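Local coordinates for aminopeptidase N (Francisella tularensis subsp. tularensis, PDB 5DLL), which is a zinc-dependent M1-family metallopeptidase that releases N-terminal amino acids, preferably alanine, from peptides and probably takes part in degrading intracellular peptides, at residues N60-I74 and F86-V98. Numbering follows the deposited sequence.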
# COMPACT_ATOMS: atom_id res chain seq x y z
N ASN A 60 -28.98 12.27 -29.59
CA ASN A 60 -28.21 13.52 -29.59
C ASN A 60 -28.45 14.36 -28.33
O ASN A 60 -28.47 15.59 -28.40
CB ASN A 60 -28.53 14.33 -30.84
CG ASN A 60 -28.43 13.51 -32.10
OD1 ASN A 60 -27.70 12.51 -32.16
ND2 ASN A 60 -29.17 13.92 -33.12
N THR A 61 -28.62 13.69 -27.20
CA THR A 61 -28.80 14.36 -25.93
C THR A 61 -27.47 14.38 -25.19
O THR A 61 -26.82 13.34 -25.04
CB THR A 61 -29.85 13.66 -25.05
OG1 THR A 61 -31.13 13.71 -25.70
CG2 THR A 61 -29.95 14.32 -23.68
N LEU A 62 -27.06 15.56 -24.74
CA LEU A 62 -25.89 15.71 -23.89
C LEU A 62 -26.32 15.65 -22.43
O LEU A 62 -27.22 16.39 -22.02
CB LEU A 62 -25.18 17.03 -24.18
CG LEU A 62 -23.80 17.26 -23.54
CD1 LEU A 62 -22.75 16.36 -24.18
CD2 LEU A 62 -23.40 18.72 -23.65
N VAL A 63 -25.69 14.77 -21.65
CA VAL A 63 -25.98 14.65 -20.22
C VAL A 63 -24.71 14.95 -19.42
O VAL A 63 -23.89 14.06 -19.19
CB VAL A 63 -26.51 13.23 -19.87
CG1 VAL A 63 -26.85 13.14 -18.38
CG2 VAL A 63 -27.71 12.87 -20.72
N LEU A 64 -24.55 16.20 -19.01
CA LEU A 64 -23.41 16.61 -18.18
C LEU A 64 -23.68 16.35 -16.70
O LEU A 64 -24.79 16.55 -16.22
CB LEU A 64 -23.11 18.09 -18.39
CG LEU A 64 -22.62 18.46 -19.79
CD1 LEU A 64 -22.71 19.96 -20.00
CD2 LEU A 64 -21.20 17.97 -20.02
N ASP A 65 -22.65 15.90 -15.99
CA ASP A 65 -22.70 15.72 -14.54
C ASP A 65 -22.34 17.03 -13.84
O ASP A 65 -21.41 17.73 -14.25
CB ASP A 65 -21.71 14.62 -14.11
CG ASP A 65 -21.99 13.27 -14.76
OD1 ASP A 65 -23.07 12.68 -14.49
OD2 ASP A 65 -21.14 12.79 -15.54
N GLY A 66 -23.07 17.37 -12.78
CA GLY A 66 -22.80 18.59 -12.02
C GLY A 66 -23.57 18.60 -10.71
O GLY A 66 -24.76 18.33 -10.68
N VAL A 67 -22.88 18.93 -9.62
CA VAL A 67 -23.44 18.79 -8.28
C VAL A 67 -23.10 20.00 -7.41
O VAL A 67 -21.94 20.39 -7.32
CB VAL A 67 -22.93 17.49 -7.60
CG1 VAL A 67 -23.42 17.39 -6.16
CG2 VAL A 67 -23.38 16.27 -8.40
N GLU A 68 -24.11 20.57 -6.78
CA GLU A 68 -23.96 21.74 -5.91
C GLU A 68 -23.40 22.95 -6.69
O GLU A 68 -22.51 23.65 -6.21
CB GLU A 68 -23.11 21.40 -4.67
CG GLU A 68 -23.78 20.37 -3.76
CD GLU A 68 -22.83 19.67 -2.80
OE1 GLU A 68 -21.82 20.27 -2.39
OE2 GLU A 68 -23.10 18.50 -2.45
N LEU A 69 -23.97 23.18 -7.87
CA LEU A 69 -23.52 24.24 -8.78
C LEU A 69 -24.62 25.27 -9.02
O LEU A 69 -25.74 24.91 -9.40
CB LEU A 69 -23.11 23.64 -10.14
CG LEU A 69 -22.07 22.52 -10.13
CD1 LEU A 69 -21.76 22.08 -11.55
CD2 LEU A 69 -20.80 22.95 -9.41
N LYS A 70 -24.30 26.54 -8.82
CA LYS A 70 -25.22 27.62 -9.18
C LYS A 70 -24.90 28.06 -10.61
O LYS A 70 -23.86 28.65 -10.86
CB LYS A 70 -25.09 28.80 -8.21
CG LYS A 70 -26.22 29.80 -8.32
CD LYS A 70 -25.97 31.02 -7.46
CE LYS A 70 -26.97 32.13 -7.76
NZ LYS A 70 -26.56 33.42 -7.16
N LEU A 71 -25.80 27.75 -11.54
CA LEU A 71 -25.63 28.08 -12.95
C LEU A 71 -26.01 29.53 -13.25
O LEU A 71 -27.20 29.86 -13.26
CB LEU A 71 -26.48 27.15 -13.82
CG LEU A 71 -26.44 27.39 -15.33
CD1 LEU A 71 -25.03 27.17 -15.86
CD2 LEU A 71 -27.43 26.48 -16.03
N LEU A 72 -25.02 30.37 -13.52
CA LEU A 72 -25.26 31.79 -13.82
C LEU A 72 -25.43 32.06 -15.31
O LEU A 72 -26.00 33.07 -15.69
CB LEU A 72 -24.11 32.65 -13.29
CG LEU A 72 -23.76 32.47 -11.82
CD1 LEU A 72 -22.60 33.39 -11.44
CD2 LEU A 72 -24.97 32.74 -10.94
N SER A 73 -24.91 31.17 -16.15
CA SER A 73 -24.91 31.40 -17.60
C SER A 73 -24.59 30.14 -18.38
O SER A 73 -23.85 29.28 -17.91
CB SER A 73 -23.91 32.50 -17.97
OG SER A 73 -23.80 32.63 -19.38
N ILE A 74 -25.15 30.05 -19.58
CA ILE A 74 -24.92 28.92 -20.47
C ILE A 74 -25.14 29.35 -21.93
O ILE A 74 -26.18 29.92 -22.27
CB ILE A 74 -25.82 27.72 -20.11
CG1 ILE A 74 -25.55 26.54 -21.05
CG2 ILE A 74 -27.30 28.09 -20.14
CD1 ILE A 74 -26.19 25.24 -20.59
N PHE A 86 -32.83 23.53 -22.43
CA PHE A 86 -32.08 22.64 -21.54
C PHE A 86 -32.81 22.42 -20.22
O PHE A 86 -33.76 23.13 -19.91
CB PHE A 86 -30.69 23.22 -21.27
CG PHE A 86 -30.70 24.47 -20.43
CD1 PHE A 86 -30.91 25.71 -21.01
CD2 PHE A 86 -30.50 24.40 -19.05
CE1 PHE A 86 -30.92 26.86 -20.25
CE2 PHE A 86 -30.50 25.56 -18.28
CZ PHE A 86 -30.71 26.79 -18.88
N ALA A 87 -32.33 21.44 -19.46
CA ALA A 87 -32.90 21.12 -18.15
C ALA A 87 -31.79 20.95 -17.12
O ALA A 87 -30.75 20.34 -17.41
CB ALA A 87 -33.74 19.86 -18.23
N VAL A 88 -32.00 21.48 -15.92
CA VAL A 88 -31.03 21.38 -14.83
C VAL A 88 -31.70 20.70 -13.64
O VAL A 88 -32.62 21.26 -13.06
CB VAL A 88 -30.52 22.76 -14.39
CG1 VAL A 88 -29.58 22.64 -13.20
CG2 VAL A 88 -29.82 23.46 -15.55
N ASN A 89 -31.23 19.51 -13.29
CA ASN A 89 -31.70 18.85 -12.08
C ASN A 89 -30.60 18.83 -11.01
O ASN A 89 -29.58 19.51 -11.14
CB ASN A 89 -32.29 17.45 -12.39
CG ASN A 89 -31.24 16.40 -12.74
OD1 ASN A 89 -30.14 16.40 -12.20
ND2 ASN A 89 -31.60 15.49 -13.64
N GLU A 90 -30.83 18.06 -9.96
CA GLU A 90 -29.95 18.00 -8.80
C GLU A 90 -28.52 17.54 -9.15
O GLU A 90 -27.54 18.06 -8.59
CB GLU A 90 -30.57 17.04 -7.79
CG GLU A 90 -30.09 17.16 -6.36
CD GLU A 90 -30.82 16.19 -5.46
OE1 GLU A 90 -30.16 15.40 -4.75
OE2 GLU A 90 -32.07 16.20 -5.48
N ASN A 91 -28.42 16.58 -10.06
CA ASN A 91 -27.15 15.92 -10.35
C ASN A 91 -26.65 16.02 -11.80
O ASN A 91 -25.58 15.49 -12.12
CB ASN A 91 -27.26 14.44 -9.96
CG ASN A 91 -27.22 14.23 -8.46
OD1 ASN A 91 -26.22 14.54 -7.80
ND2 ASN A 91 -28.30 13.69 -7.91
N GLN A 92 -27.41 16.69 -12.67
CA GLN A 92 -27.10 16.71 -14.10
C GLN A 92 -27.49 18.01 -14.77
O GLN A 92 -28.18 18.85 -14.19
CB GLN A 92 -27.82 15.57 -14.82
CG GLN A 92 -27.51 14.17 -14.29
CD GLN A 92 -28.46 13.13 -14.83
OE1 GLN A 92 -29.69 13.31 -14.81
NE2 GLN A 92 -27.91 12.02 -15.32
N LEU A 93 -27.03 18.17 -16.01
CA LEU A 93 -27.53 19.21 -16.92
C LEU A 93 -27.75 18.59 -18.30
O LEU A 93 -26.80 18.16 -18.95
CB LEU A 93 -26.55 20.38 -17.00
CG LEU A 93 -27.02 21.62 -17.78
CD1 LEU A 93 -26.25 22.85 -17.34
CD2 LEU A 93 -26.91 21.44 -19.30
N ILE A 94 -29.01 18.55 -18.73
CA ILE A 94 -29.40 17.84 -19.95
C ILE A 94 -29.73 18.80 -21.08
O ILE A 94 -30.45 19.78 -20.89
CB ILE A 94 -30.59 16.90 -19.66
CG1 ILE A 94 -30.26 15.99 -18.47
CG2 ILE A 94 -30.96 16.09 -20.91
CD1 ILE A 94 -31.22 14.84 -18.25
N ILE A 95 -29.20 18.52 -22.27
CA ILE A 95 -29.46 19.31 -23.47
C ILE A 95 -29.76 18.37 -24.63
O ILE A 95 -28.94 17.52 -24.97
CB ILE A 95 -28.25 20.18 -23.87
CG1 ILE A 95 -27.70 20.93 -22.65
CG2 ILE A 95 -28.64 21.14 -24.99
CD1 ILE A 95 -26.44 21.72 -22.93
N ASN A 96 -30.93 18.55 -25.25
CA ASN A 96 -31.33 17.74 -26.40
C ASN A 96 -30.94 18.36 -27.75
O ASN A 96 -30.69 19.57 -27.85
CB ASN A 96 -32.84 17.51 -26.37
CG ASN A 96 -33.28 16.71 -25.16
OD1 ASN A 96 -32.75 15.64 -24.89
ND2 ASN A 96 -34.25 17.24 -24.42
N ASN A 97 -30.87 17.51 -28.77
CA ASN A 97 -30.62 17.93 -30.15
C ASN A 97 -29.41 18.85 -30.31
O ASN A 97 -29.51 19.90 -30.95
CB ASN A 97 -31.87 18.59 -30.74
CG ASN A 97 -33.12 17.76 -30.52
OD1 ASN A 97 -34.15 18.27 -30.08
ND2 ASN A 97 -33.02 16.47 -30.80
N VAL A 98 -28.29 18.44 -29.73
CA VAL A 98 -27.04 19.18 -29.86
C VAL A 98 -26.39 18.82 -31.19
O VAL A 98 -26.67 17.76 -31.75
CB VAL A 98 -26.06 18.89 -28.70
CG1 VAL A 98 -26.72 19.16 -27.35
CG2 VAL A 98 -25.52 17.46 -28.76
O HOH W 1 -26.72 20.12 -11.10
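Ile74 and Leu93 reach toward each other tip to tip, CD1 of the isoleucine 4.0 Å from CD1 of the leucine. With CG1 anti to the backbone N (chi1 -180°), Ile74 sends its CG1-CD1 branch to Leu93 and Ile95, while its CG2 slides past the Phe86 ring as an off-centre CH-pi contact, 4.2 Å from the centroid. Leu71 comes at Phe86 from the opposite direction: its CD2 branch meets CE2 of the ring at 3.9 Å and also touches CG2 of Val88, which itself lies in plane at the ring edge, and CD1 of Leu93. The layer formed this way joins two sheets of the N-terminal domain of an M1 aminopeptidase. Strand 70-76 belongs to the large mixed sheet; strands 62-65, 92-95 and 87-88 form a small antiparallel one, whose Leu62 and Leu64 also pack on Leu104 of strand 101-110. Strands 62-65 and 92-95 run antiparallel at 164°, with Leu62–Ile95 and Leu64–Leu93 as hydrogen-bonded pairs, two bonds each; Gly66 N to Asn91 O (3.2 Å) extends the ladder, its donor well above the carbonyl plane. On the other face of the small sheet, CG1 of Val63 lies 3.4 Å from NE2 of Gln92, the two side chains crossing obliquely. Thr61 and Asn96 lie side by side: OG1 donates in the carbonyl plane to Asn96 OD1 (2.6 Å), while CG2 of Thr61, anti to the backbone N, meets CG2 of Ile94. In the turn between strands 87-88 and 92-95, OD1 of Asn89 accepts from Asn91 N, an Asx turn, and its ND2 donates almost straight to a lone pair of Gln92 OE1 (3.1 Å), which holds the two amides in place against each other. A water sits within hydrogen-bonding distance of Gly66 O and Asn89 O.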